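Local coordinates for Bm4233, isoform b (Brugia malayi, PDB 6ANY), which probably binds and transports sterols, as a secreted venom allergen-like protein of the CAP superfamily, at residues Y86-V92 / D155-L160; R13-V17 / W51-E56. All coordinates share one frame. Numbering follows the deposited sequence.

In the fold
The two contacts illustrate how one alpha-beta-alpha CAP fold is held differently at its edge and in its interior. Contact 1 (86-92 with 155-160), its centre about 23 Å from that of the chain, is only partly buried, most of its residues being exposed; it pairs strand 80-87, outermost in the four-stranded sheet, with strand 159-167, and backbone hydrogen bonds dominate. Contact 2 (13-17 with 51-56) is fully buried, its centre about 11 Å from that of the chain, and sets helix 10-28 against the end of strand 50-51 and the first turn of helix 53-63, through side chains alone. Their centres are 24 Å apart and they do not touch, yet strand 145-153 packs against residues of both.

Contact 1: residues Y86-V92 / D155-L160; sequences YWSSESV and DGGRTL
The end of an antiparallel strand pair at the edge of the CAP-domain sheet forms this contact. Tyr86 and Leu160 make a hydrogen-bonded pair, CA atoms 5.1 Å apart: Tyr86 N to Leu160 O and Leu160 N to Tyr86 O are both 2.9 Å. Trp87 and Thr159 follow as a non-hydrogen-bonded pair, CA atoms 4.7 Å apart. Ser88 N then donates to Arg158 O at 2.8 Å, after which residues 88-92 loop back, so that Val92 N reaches Gly157 O at 3.0 Å. An ST turn shapes this loop: Ser88 OG (chi1 t) accepts from Glu90 N at 3.1 Å. Across from it, Asp155, Gly156 and Gly157 all have positive phi, a conformation that suits the two glycines. Arg158, extended (m, t, t), gives a weak NE bond to Ser89 O at 3.4 Å. On the face of Leu160 and Tyr86, Val92 CG2 packs 3.9 Å from Leu160 CB, and both side chains rest on Thr152 of strand 145-153. The face of Trp87 and Thr159 has Trp87 (chi1 m) edge-to-face with Phe68. Here Thr159 OG1 donates to Asp155 OD2 at 2.8 Å and accepts from a water, 2.5 Å away, which also donates to Ser88 O at 2.8 Å.

Contact 2: residues R13-V17 / W51-E56; sequences RKDIV and WSCQLE
Trp51 and Arg13 bury the most surface where helix 10-28 meets the end of strand 50-51 and the start of helix 53-63; Val17 and Glu56 follow. Val17 and Trp51 have the nearest CA atoms, 6.7 Å apart. The CA-to-CB bond of Trp51 (chi1 t, chi2 -95°) points toward helix 10-28. Arg13 CD lies over its five-membered ring, 3.8 Å from the centroid, in a CH-pi contact, while the ring edge meets Val17 CG2 at 3.6 Å from CE3 and Ile16 CG2 at 3.8 Å from CZ3. An extended Arg13 (m, t, t) carries its guanidinium past the indole into a two-pronged salt bridge: NE to Glu56 OE1 at 2.7 Å and NH2 to Glu56 OE2 at 2.9 Å. Trp51 NE1 donates to Glu56 OE1 at 2.9 Å, so OE1 accepts from both Arg13 NE and Trp51 NE1. Glu56 lies in the first turn of helix 53-63, N-capped by Ser52, whose OG accepts from Leu55 N at 3.2 Å. With the Cys3-Cys53 disulfide alongside, a helix packs on a strand end and the following helix's N-terminal turn, within the CAP alpha-beta-alpha sandwich.

Contact 1: residues Y86-V92 / D155-L160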
loop_
_atom_site.group_PDB
_atom_site.type_symbol
_atom_site.label_atom_id
_atom_site.label_comp_id
_atom_site.label_asym_id
_atom_site.label_seq_id
_atom_site.Cartn_x
_atom_site.Cartn_y
_atom_site.Cartn_z
ATOM N N TYR A 86 -9.199 -9.493 -10.117
ATOM C CA TYR A 86 -9.182 -9.566 -11.530
ATOM C C TYR A 86 -10.028 -10.717 -11.928
ATOM O O TYR A 86 -9.795 -11.837 -11.456
ATOM C CB TYR A 86 -7.767 -9.845 -12.063
ATOM C CG TYR A 86 -7.660 -9.651 -13.526
ATOM C CD1 TYR A 86 -7.438 -8.373 -14.072
ATOM C CD2 TYR A 86 -7.802 -10.711 -14.385
ATOM C CE1 TYR A 86 -7.316 -8.186 -15.442
ATOM C CE2 TYR A 86 -7.698 -10.541 -15.784
ATOM C CZ TYR A 86 -7.465 -9.274 -16.300
ATOM O OH TYR A 86 -7.330 -9.091 -17.664
ATOM N N TRP A 87 -10.979 -10.455 -12.826
ATOM C CA TRP A 87 -11.941 -11.447 -13.240
ATOM C C TRP A 87 -11.713 -11.831 -14.657
ATOM O O TRP A 87 -11.826 -10.986 -15.532
ATOM C CB TRP A 87 -13.373 -10.938 -13.087
ATOM C CG TRP A 87 -13.780 -10.680 -11.746
ATOM C CD1 TRP A 87 -14.380 -11.545 -10.901
ATOM C CD2 TRP A 87 -13.741 -9.425 -11.078
ATOM N NE1 TRP A 87 -14.683 -10.921 -9.691
ATOM C CE2 TRP A 87 -14.301 -9.610 -9.795
ATOM C CE3 TRP A 87 -13.250 -8.166 -11.416
ATOM C CZ2 TRP A 87 -14.400 -8.590 -8.885
ATOM C CZ3 TRP A 87 -13.349 -7.150 -10.477
ATOM C CH2 TRP A 87 -13.912 -7.387 -9.234
ATOM N N SER A 88 -11.373 -13.105 -14.882
ATOM C CA SER A 88 -11.109 -13.606 -16.225
ATOM C C SER A 88 -12.163 -14.658 -16.657
ATOM O O SER A 88 -12.968 -15.118 -15.845
ATOM C CB SER A 88 -9.684 -14.149 -16.269
ATOM O OG SER A 88 -9.319 -14.642 -17.560
ATOM N N SER A 89 -12.202 -14.949 -17.956
ATOM C CA SER A 89 -12.953 -16.083 -18.524
ATOM C C SER A 89 -12.053 -17.313 -18.752
ATOM O O SER A 89 -12.541 -18.337 -19.128
ATOM C CB SER A 89 -13.632 -15.654 -19.863
ATOM O OG SER A 89 -12.654 -15.245 -20.813
ATOM N N GLU A 90 -10.770 -17.215 -18.425
ATOM C CA GLU A 90 -9.793 -18.297 -18.426
ATOM C C GLU A 90 -9.041 -18.339 -17.061
ATOM O O GLU A 90 -9.199 -17.473 -16.197
ATOM C CB GLU A 90 -8.728 -17.997 -19.493
ATOM C CG GLU A 90 -9.233 -17.951 -20.922
ATOM C CD GLU A 90 -8.176 -17.426 -21.886
ATOM O OE1 GLU A 90 -6.952 -17.413 -21.510
ATOM O OE2 GLU A 90 -8.592 -17.032 -23.016
ATOM N N SER A 91 -8.173 -19.315 -16.920
ATOM C CA SER A 91 -7.373 -19.505 -15.734
ATOM C C SER A 91 -6.519 -18.286 -15.461
ATOM O O SER A 91 -5.911 -17.739 -16.369
ATOM C CB SER A 91 -6.421 -20.703 -15.883
ATOM O OG SER A 91 -5.533 -20.727 -14.767
ATOM N N VAL A 92 -6.462 -17.893 -14.201
ATOM C CA VAL A 92 -5.593 -16.782 -13.755
ATOM C C VAL A 92 -4.230 -17.200 -13.202
ATOM O O VAL A 92 -3.532 -16.376 -12.602
ATOM C CB VAL A 92 -6.349 -15.873 -12.757
ATOM C CG1 VAL A 92 -7.608 -15.347 -13.454
ATOM C CG2 VAL A 92 -6.726 -16.570 -11.467
ATOM N N ASP A 155 -13.706 -18.843 -8.246
ATOM C CA ASP A 155 -14.494 -19.090 -9.465
ATOM C C ASP A 155 -13.897 -20.091 -10.416
ATOM O O ASP A 155 -13.590 -19.782 -11.578
ATOM C CB ASP A 155 -14.679 -17.754 -10.225
ATOM C CG ASP A 155 -15.552 -16.792 -9.464
ATOM O OD1 ASP A 155 -16.442 -17.276 -8.777
ATOM O OD2 ASP A 155 -15.333 -15.565 -9.495
ATOM N N GLY A 156 -13.650 -21.267 -9.915
ATOM C CA GLY A 156 -13.018 -22.291 -10.697
ATOM C C GLY A 156 -11.640 -21.976 -11.244
ATOM O O GLY A 156 -11.322 -22.439 -12.353
ATOM N N GLY A 157 -10.840 -21.173 -10.510
ATOM C CA GLY A 157 -9.551 -20.693 -11.005
ATOM C C GLY A 157 -9.584 -19.532 -11.989
ATOM O O GLY A 157 -8.591 -19.265 -12.668
ATOM N N ARG A 158 -10.708 -18.829 -12.083
ATOM C CA ARG A 158 -10.876 -17.806 -13.115
ATOM C C ARG A 158 -10.901 -16.400 -12.547
ATOM O O ARG A 158 -10.996 -15.429 -13.307
ATOM C CB ARG A 158 -12.132 -18.071 -13.951
ATOM C CG ARG A 158 -11.955 -19.218 -14.914
ATOM C CD ARG A 158 -13.302 -19.667 -15.452
ATOM N NE ARG A 158 -13.152 -20.542 -16.638
ATOM C CZ ARG A 158 -13.171 -21.886 -16.647
ATOM N NH1 ARG A 158 -13.310 -22.635 -15.538
ATOM N NH2 ARG A 158 -13.062 -22.507 -17.815
ATOM N N THR A 159 -10.802 -16.307 -11.236
ATOM C CA THR A 159 -10.777 -15.065 -10.534
ATOM C C THR A 159 -9.596 -14.985 -9.564
ATOM O O THR A 159 -9.320 -15.907 -8.814
ATOM C CB THR A 159 -12.132 -14.843 -9.820
ATOM O OG1 THR A 159 -13.116 -14.632 -10.838
ATOM C CG2 THR A 159 -12.110 -13.627 -8.908
ATOM N N LEU A 160 -8.893 -13.865 -9.625
ATOM C CA LEU A 160 -7.767 -13.601 -8.780
ATOM C C LEU A 160 -8.167 -12.571 -7.799
ATOM O O LEU A 160 -8.739 -11.563 -8.196
ATOM C CB LEU A 160 -6.596 -13.109 -9.578
ATOM C CG LEU A 160 -5.588 -12.110 -9.004
ATOM C CD1 LEU A 160 -4.810 -12.743 -7.858
ATOM C CD2 LEU A 160 -4.587 -11.731 -10.095
HETATM O O HOH W 1 -13.985 -14.794 -13.215
#

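Contact 2: residues R13-V17 / W51-E56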
loop_
_atom_site.group_PDB
_atom_site.type_symbol
_atom_site.label_atom_id
_atom_site.label_comp_id
_atom_site.label_asym_id
_atom_site.label_seq_id
_atom_site.Cartn_x
_atom_site.Cartn_y
_atom_site.Cartn_z
ATOM N N ARG A 13 6.533 -11.349 -2.238
ATOM C CA ARG A 13 6.544 -10.469 -1.098
ATOM C C ARG A 13 7.502 -9.313 -1.343
ATOM O O ARG A 13 7.154 -8.158 -1.175
ATOM C CB ARG A 13 6.999 -11.229 0.116
ATOM C CG ARG A 13 6.133 -12.384 0.474
ATOM C CD ARG A 13 6.631 -13.053 1.724
ATOM N NE ARG A 13 5.747 -14.147 2.140
ATOM C CZ ARG A 13 5.979 -15.433 1.964
ATOM N NH1 ARG A 13 7.116 -15.896 1.459
ATOM N NH2 ARG A 13 5.075 -16.286 2.359
ATOM N N LYS A 14 8.674 -9.636 -1.847
ATOM C CA LYS A 14 9.645 -8.609 -2.187
ATOM C C LYS A 14 9.157 -7.645 -3.252
ATOM O O LYS A 14 9.350 -6.444 -3.148
ATOM C CB LYS A 14 10.925 -9.206 -2.733
ATOM C CG LYS A 14 11.697 -10.009 -1.733
ATOM C CD LYS A 14 12.935 -10.712 -2.331
ATOM C CE LYS A 14 13.047 -12.193 -1.941
ATOM N NZ LYS A 14 14.463 -12.552 -1.560
ATOM N N ASP A 15 8.560 -8.168 -4.317
ATOM C CA ASP A 15 8.085 -7.304 -5.383
ATOM C C ASP A 15 7.018 -6.302 -4.858
ATOM O O ASP A 15 6.940 -5.128 -5.296
ATOM C CB ASP A 15 7.540 -8.155 -6.518
ATOM C CG ASP A 15 8.631 -8.897 -7.279
ATOM O OD1 ASP A 15 9.814 -8.663 -7.013
ATOM O OD2 ASP A 15 8.305 -9.755 -8.142
ATOM N N ILE A 16 6.174 -6.776 -3.961
ATOM C CA ILE A 16 5.115 -5.932 -3.428
ATOM C C ILE A 16 5.742 -4.807 -2.627
ATOM O O ILE A 16 5.373 -3.648 -2.819
ATOM C CB ILE A 16 4.180 -6.708 -2.525
ATOM C CG1 ILE A 16 3.245 -7.520 -3.385
ATOM C CG2 ILE A 16 3.418 -5.764 -1.566
ATOM C CD1 ILE A 16 2.549 -8.636 -2.637
ATOM N N VAL A 17 6.726 -5.159 -1.788
ATOM C CA VAL A 17 7.367 -4.173 -0.907
ATOM C C VAL A 17 8.189 -3.152 -1.696
ATOM O O VAL A 17 8.129 -1.956 -1.424
ATOM C CB VAL A 17 8.252 -4.885 0.164
ATOM C CG1 VAL A 17 9.144 -3.907 0.868
ATOM C CG2 VAL A 17 7.371 -5.541 1.200
ATOM N N TRP A 51 7.780 -5.947 5.181
ATOM C CA TRP A 51 6.910 -7.065 5.122
ATOM C C TRP A 51 6.663 -7.640 6.474
ATOM O O TRP A 51 7.624 -7.928 7.236
ATOM C CB TRP A 51 7.455 -8.157 4.202
ATOM C CG TRP A 51 6.392 -9.202 3.867
ATOM C CD1 TRP A 51 6.212 -10.356 4.504
ATOM C CD2 TRP A 51 5.342 -9.133 2.871
ATOM N NE1 TRP A 51 5.124 -11.041 4.004
ATOM C CE2 TRP A 51 4.618 -10.331 2.956
ATOM C CE3 TRP A 51 5.007 -8.226 1.871
ATOM C CZ2 TRP A 51 3.559 -10.632 2.115
ATOM C CZ3 TRP A 51 3.950 -8.553 1.025
ATOM C CH2 TRP A 51 3.242 -9.748 1.172
ATOM N N SER A 52 5.379 -7.890 6.773
ATOM C CA SER A 52 4.990 -8.533 8.051
ATOM C C SER A 52 4.216 -9.857 7.741
ATOM O O SER A 52 3.166 -9.811 7.052
ATOM C CB SER A 52 4.116 -7.563 8.876
ATOM O OG SER A 52 3.432 -8.230 9.908
ATOM N N CYS A 53 4.801 -10.996 8.113
ATOM C CA CYS A 53 4.169 -12.304 8.094
ATOM C C CYS A 53 2.833 -12.358 8.864
ATOM O O CYS A 53 1.858 -13.006 8.420
ATOM C CB CYS A 53 5.117 -13.404 8.559
ATOM S SG CYS A 53 6.659 -13.459 7.598
ATOM N N GLN A 54 2.767 -11.673 9.990
ATOM C CA GLN A 54 1.534 -11.562 10.758
ATOM C C GLN A 54 0.446 -10.927 9.915
ATOM O O GLN A 54 -0.669 -11.396 9.941
ATOM C CB GLN A 54 1.808 -10.775 12.037
ATOM C CG GLN A 54 0.589 -10.414 12.878
ATOM C CD GLN A 54 0.910 -10.149 14.370
ATOM O OE1 GLN A 54 2.099 -10.128 14.819
ATOM N NE2 GLN A 54 -0.156 -10.042 15.153
ATOM N N LEU A 55 0.777 -9.857 9.194
ATOM C CA LEU A 55 -0.169 -9.170 8.326
ATOM C C LEU A 55 -0.553 -10.049 7.123
ATOM O O LEU A 55 -1.688 -10.073 6.722
ATOM C CB LEU A 55 0.308 -7.786 7.896
ATOM C CG LEU A 55 0.467 -6.726 9.017
ATOM C CD1 LEU A 55 0.695 -5.399 8.367
ATOM C CD2 LEU A 55 -0.831 -6.718 9.830
ATOM N N GLU A 56 0.419 -10.741 6.554
ATOM C CA GLU A 56 0.153 -11.670 5.494
ATOM C C GLU A 56 -0.768 -12.721 5.954
ATOM O O GLU A 56 -1.593 -13.153 5.180
ATOM C CB GLU A 56 1.460 -12.286 4.979
ATOM C CG GLU A 56 1.321 -13.643 4.325
ATOM C CD GLU A 56 2.561 -14.063 3.548
ATOM O OE1 GLU A 56 3.663 -13.564 3.748
ATOM O OE2 GLU A 56 2.481 -14.984 2.726
#